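Kinase-associated protein B (Bacillus cereus, PDB 1Y71) is of unconfirmed function but is probably a small SH3-like protein that associates with a bacterial kinase. Local coordinates at residues T7-K19 with I24-V36. Sequence-based numbering, arbitrary orientation.
Sequences TFEIGEIVTGIYK and IGEVTNSRPGSYV
F8 sets its ring edge against the face of Y35 in a T-shaped pair, the planes turned 71° apart. Of the ring atoms, F8 CD1 comes nearest, 3.4 Å from Y35 CE2, while F8 CB lies over the same ring in a CH-pi contact. A chi1 of -57° sets F8 CG beside its own backbone N, so ring and N-H face the same tyrosine: F8 N gives a rather bent hydrogen bond to Y35 OH (3.2 Å). One tyrosine thus holds both the ring and the backbone of F8. V81 of strand 81-83 packs against the side chains of F8, Y35 and V14.

V27 continues this apolar patch. Its CG2 branch meets V14 CG1 at 3.8 Å, the two side chains crossing at about a right angle, and also reaches F8 CB; CB and CG1 rest against the E9 carbonyl. The backbone of V27 is gripped at both ends by the type II turn E9-E12: G11 N bonds V27 O almost straight (2.8 Å), and V27 N bonds E12 O in the carbonyl plane. E12 steadies the turn from within, its OE2 accepting from E9 N.

Beyond the turn, V14 N bonds G25 O and G25 N bonds V14 O, each at 2.9 Å, as a hydrogen-bonded antiparallel pair. On the other face I13 packs by CG2 on I24 and by CD1 on E26 CB; I13 also touches E26 of the second subunit, while E26 touches G11 of that subunit. The N-to-C directions of strands 13-18 and 24-31 lie 117° apart, well short of antiparallel, in a strongly twisted hairpin whose looped, aromatic-packed entry is consistent with the small SH3-like beta fold of the KapB family.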
loop_
_atom_site.group_PDB
_atom_site.type_symbol
_atom_site.label_atom_id
_atom_site.label_comp_id
_atom_site.label_asym_id
_atom_site.label_seq_id
_atom_site.Cartn_x
_atom_site.Cartn_y
_atom_site.Cartn_z
ATOM N N THR B 7 14.137 1.539 -17.952
ATOM C CA THR B 7 12.878 2.272 -18.350
ATOM C C THR B 7 11.628 1.839 -17.529
ATOM O O THR B 7 11.478 0.671 -17.176
ATOM C CB THR B 7 12.638 2.178 -19.885
ATOM O OG1 THR B 7 13.744 2.795 -20.559
ATOM C CG2 THR B 7 11.372 2.909 -20.316
ATOM N N PHE B 8 10.747 2.786 -17.230
ATOM C CA PHE B 8 9.580 2.512 -16.388
ATOM C C PHE B 8 8.331 3.103 -17.019
ATOM O O PHE B 8 8.360 4.243 -17.473
ATOM C CB PHE B 8 9.795 3.096 -14.988
ATOM C CG PHE B 8 11.031 2.586 -14.295
ATOM C CD1 PHE B 8 12.100 3.433 -14.048
ATOM C CD2 PHE B 8 11.127 1.261 -13.888
ATOM C CE1 PHE B 8 13.252 2.959 -13.403
ATOM C CE2 PHE B 8 12.265 0.785 -13.250
ATOM C CZ PHE B 8 13.320 1.628 -13.003
ATOM N N GLU B 9 7.246 2.332 -17.068
ATOM C CA GLU B 9 5.992 2.854 -17.625
ATOM C C GLU B 9 5.074 3.483 -16.575
ATOM O O GLU B 9 5.204 3.226 -15.373
ATOM C CB GLU B 9 5.267 1.815 -18.497
ATOM C CG GLU B 9 4.767 0.563 -17.763
ATOM C CD GLU B 9 4.429 -0.597 -18.715
ATOM O OE1 GLU B 9 3.351 -0.580 -19.369
ATOM O OE2 GLU B 9 5.259 -1.538 -18.797
ATOM N N ILE B 10 4.197 4.365 -17.046
ATOM C CA ILE B 10 3.169 4.978 -16.215
ATOM C C ILE B 10 2.324 3.900 -15.563
ATOM O O ILE B 10 1.834 2.977 -16.240
ATOM C CB ILE B 10 2.290 5.949 -17.031
ATOM C CG1 ILE B 10 3.034 7.265 -17.236
ATOM C CG2 ILE B 10 0.961 6.215 -16.334
ATOM C CD1 ILE B 10 2.226 8.327 -18.010
ATOM N N GLY B 11 2.156 4.027 -14.250
ATOM C CA GLY B 11 1.422 3.042 -13.486
ATOM C C GLY B 11 2.372 2.075 -12.805
ATOM O O GLY B 11 1.986 1.349 -11.899
ATOM N N GLU B 12 3.624 2.054 -13.238
ATOM C CA GLU B 12 4.572 1.093 -12.667
ATOM C C GLU B 12 4.843 1.380 -11.192
ATOM O O GLU B 12 5.111 2.525 -10.820
ATOM C CB GLU B 12 5.852 1.075 -13.489
ATOM C CG GLU B 12 6.960 0.207 -12.912
ATOM C CD GLU B 12 7.933 -0.268 -13.979
ATOM O OE1 GLU B 12 8.840 -1.033 -13.617
ATOM O OE2 GLU B 12 7.788 0.112 -15.167
ATOM N N ILE B 13 4.778 0.336 -10.365
ATOM C CA ILE B 13 5.161 0.417 -8.946
ATOM C C ILE B 13 6.676 0.317 -8.804
ATOM O O ILE B 13 7.303 -0.609 -9.346
ATOM C CB ILE B 13 4.463 -0.658 -8.074
ATOM C CG1 ILE B 13 2.948 -0.604 -8.291
ATOM C CG2 ILE B 13 4.800 -0.449 -6.595
ATOM C CD1 ILE B 13 2.342 0.813 -8.053
ATOM N N VAL B 14 7.261 1.290 -8.103
ATOM C CA VAL B 14 8.729 1.423 -8.012
ATOM C C VAL B 14 9.151 1.841 -6.604
ATOM O O VAL B 14 8.315 2.163 -5.792
ATOM C CB VAL B 14 9.238 2.477 -9.022
ATOM C CG1 VAL B 14 8.959 2.016 -10.492
ATOM C CG2 VAL B 14 8.596 3.869 -8.714
ATOM N N THR B 15 10.447 1.765 -6.302
ATOM C CA THR B 15 11.004 2.436 -5.152
ATOM C C THR B 15 11.740 3.663 -5.712
ATOM O O THR B 15 12.171 3.659 -6.881
ATOM C CB THR B 15 12.016 1.541 -4.369
ATOM O OG1 THR B 15 13.050 1.150 -5.262
ATOM C CG2 THR B 15 11.367 0.251 -3.801
ATOM N N GLY B 16 11.861 4.714 -4.896
ATOM C CA GLY B 16 12.537 5.954 -5.280
ATOM C C GLY B 16 13.301 6.487 -4.077
ATOM O O GLY B 16 12.820 6.437 -2.930
ATOM N N ILE B 17 14.488 7.009 -4.346
ATOM C CA ILE B 17 15.319 7.601 -3.320
ATOM C C ILE B 17 15.297 9.086 -3.584
ATOM O O ILE B 17 15.548 9.507 -4.727
ATOM C CB ILE B 17 16.772 7.079 -3.385
ATOM C CG1 ILE B 17 16.804 5.590 -3.024
ATOM C CG2 ILE B 17 17.659 7.905 -2.375
ATOM C CD1 ILE B 17 18.170 4.892 -3.351
ATOM N N TYR B 18 14.949 9.862 -2.556
ATOM C CA TYR B 18 14.826 11.302 -2.679
ATOM C C TYR B 18 15.293 11.926 -1.376
ATOM O O TYR B 18 14.732 11.626 -0.309
ATOM C CB TYR B 18 13.360 11.699 -2.916
ATOM C CG TYR B 18 13.150 13.190 -3.070
ATOM C CD1 TYR B 18 13.374 13.828 -4.309
ATOM C CD2 TYR B 18 12.736 13.970 -1.982
ATOM C CE1 TYR B 18 13.198 15.206 -4.456
ATOM C CE2 TYR B 18 12.545 15.338 -2.118
ATOM C CZ TYR B 18 12.774 15.953 -3.348
ATOM O OH TYR B 18 12.568 17.312 -3.494
ATOM N N LYS B 19 16.319 12.773 -1.478
ATOM C CA LYS B 19 16.884 13.497 -0.323
ATOM C C LYS B 19 17.154 12.588 0.856
ATOM O O LYS B 19 16.843 12.934 2.018
ATOM C CB LYS B 19 15.977 14.672 0.071
ATOM C CG LYS B 19 15.821 15.671 -1.103
ATOM C CD LYS B 19 15.874 17.090 -0.633
ATOM C CE LYS B 19 16.503 17.991 -1.725
ATOM N NZ LYS B 19 15.485 18.247 -2.761
ATOM N N ILE B 24 8.228 3.780 -1.577
ATOM C CA ILE B 24 7.514 3.013 -2.609
ATOM C C ILE B 24 6.524 3.973 -3.214
ATOM O O ILE B 24 5.842 4.738 -2.489
ATOM C CB ILE B 24 6.809 1.771 -2.006
ATOM C CG1 ILE B 24 7.881 0.804 -1.511
ATOM C CG2 ILE B 24 5.759 1.152 -2.993
ATOM C CD1 ILE B 24 7.422 -0.183 -0.445
ATOM N N GLY B 25 6.430 3.950 -4.536
ATOM C CA GLY B 25 5.497 4.853 -5.229
ATOM C C GLY B 25 5.062 4.357 -6.582
ATOM O O GLY B 25 5.350 3.231 -6.980
ATOM N N GLU B 26 4.354 5.212 -7.291
ATOM C CA GLU B 26 3.858 4.861 -8.607
ATOM C C GLU B 26 4.363 5.871 -9.643
ATOM O O GLU B 26 4.305 7.075 -9.410
ATOM C CB GLU B 26 2.318 4.804 -8.557
ATOM C CG GLU B 26 1.676 4.450 -9.873
ATOM C CD GLU B 26 0.198 4.733 -9.893
ATOM O OE1 GLU B 26 -0.335 5.359 -8.943
ATOM O OE2 GLU B 26 -0.428 4.334 -10.893
ATOM N N VAL B 27 4.917 5.391 -10.746
ATOM C CA VAL B 27 5.343 6.293 -11.817
ATOM C C VAL B 27 4.093 6.942 -12.422
ATOM O O VAL B 27 3.176 6.240 -12.845
ATOM C CB VAL B 27 6.185 5.556 -12.886
ATOM C CG1 VAL B 27 6.460 6.456 -14.117
ATOM C CG2 VAL B 27 7.503 5.041 -12.262
ATOM N N THR B 28 4.035 8.271 -12.407
ATOM C CA THR B 28 2.897 8.984 -12.998
ATOM C C THR B 28 3.267 9.832 -14.234
ATOM O O THR B 28 2.387 10.296 -14.957
ATOM C CB THR B 28 2.136 9.855 -11.969
ATOM O OG1 THR B 28 2.969 10.922 -11.537
ATOM C CG2 THR B 28 1.695 9.031 -10.735
ATOM N N ASN B 29 4.555 10.029 -14.473
ATOM C CA ASN B 29 5.014 10.733 -15.681
ATOM C C ASN B 29 6.511 10.484 -15.857
ATOM O O ASN B 29 7.238 10.278 -14.879
ATOM C CB ASN B 29 4.707 12.248 -15.590
ATOM C CG ASN B 29 4.665 12.963 -16.964
ATOM O OD1 ASN B 29 4.347 12.370 -18.010
ATOM N ND2 ASN B 29 4.967 14.264 -16.949
ATOM N N SER B 30 6.943 10.495 -17.119
ATOM C CA SER B 30 8.345 10.413 -17.491
ATOM C C SER B 30 8.773 11.740 -18.106
ATOM O O SER B 30 7.943 12.571 -18.512
ATOM C CB SER B 30 8.582 9.313 -18.535
ATOM O OG SER B 30 8.103 8.043 -18.123
ATOM N N ARG B 31 10.084 11.907 -18.180
ATOM C CA ARG B 31 10.736 13.052 -18.793
ATOM C C ARG B 31 12.200 12.672 -18.807
ATOM O O ARG B 31 12.623 11.885 -17.968
ATOM C CB ARG B 31 10.533 14.299 -17.925
ATOM C CG ARG B 31 11.649 15.364 -17.984
ATOM C CD ARG B 31 11.315 16.556 -17.090
ATOM N NE ARG B 31 11.111 16.142 -15.701
ATOM C CZ ARG B 31 9.951 15.734 -15.186
ATOM N NH1 ARG B 31 8.850 15.672 -15.932
ATOM N NH2 ARG B 31 9.897 15.376 -13.910
ATOM N N PRO B 32 12.966 13.201 -19.780
ATOM C CA PRO B 32 14.430 13.187 -19.820
ATOM C C PRO B 32 15.148 13.014 -18.469
ATOM O O PRO B 32 15.285 13.968 -17.673
ATOM C CB PRO B 32 14.747 14.554 -20.449
ATOM C CG PRO B 32 13.576 14.777 -21.435
ATOM C CD PRO B 32 12.423 13.867 -20.987
ATOM N N GLY B 33 15.593 11.784 -18.224
ATOM C CA GLY B 33 16.428 11.486 -17.064
ATOM C C GLY B 33 15.755 11.350 -15.706
ATOM O O GLY B 33 16.435 11.178 -14.693
ATOM N N SER B 34 14.424 11.414 -15.673
ATOM C CA SER B 34 13.734 11.378 -14.399
ATOM C C SER B 34 12.295 10.879 -14.523
ATOM O O SER B 34 11.764 10.736 -15.618
ATOM C CB SER B 34 13.787 12.760 -13.726
ATOM O OG SER B 34 12.961 13.705 -14.395
ATOM N N TYR B 35 11.700 10.589 -13.373
ATOM C CA TYR B 35 10.321 10.158 -13.284
ATOM C C TYR B 35 9.631 10.954 -12.213
ATOM O O TYR B 35 10.225 11.238 -11.180
ATOM C CB TYR B 35 10.257 8.671 -12.930
ATOM C CG TYR B 35 10.822 7.818 -14.030
ATOM C CD1 TYR B 35 10.024 7.452 -15.115
ATOM C CD2 TYR B 35 12.170 7.399 -14.007
ATOM C CE1 TYR B 35 10.522 6.703 -16.147
ATOM C CE2 TYR B 35 12.686 6.637 -15.051
ATOM C CZ TYR B 35 11.845 6.290 -16.120
ATOM O OH TYR B 35 12.315 5.530 -17.171
ATOM N N VAL B 36 8.363 11.285 -12.459
ATOM C CA VAL B 36 7.510 11.806 -11.422
ATOM C C VAL B 36 6.963 10.559 -10.722
ATOM O O VAL B 36 6.423 9.652 -11.382
ATOM C CB VAL B 36 6.359 12.716 -11.968
ATOM C CG1 VAL B 36 5.567 13.263 -10.828
ATOM C CG2 VAL B 36 6.950 13.894 -12.802
#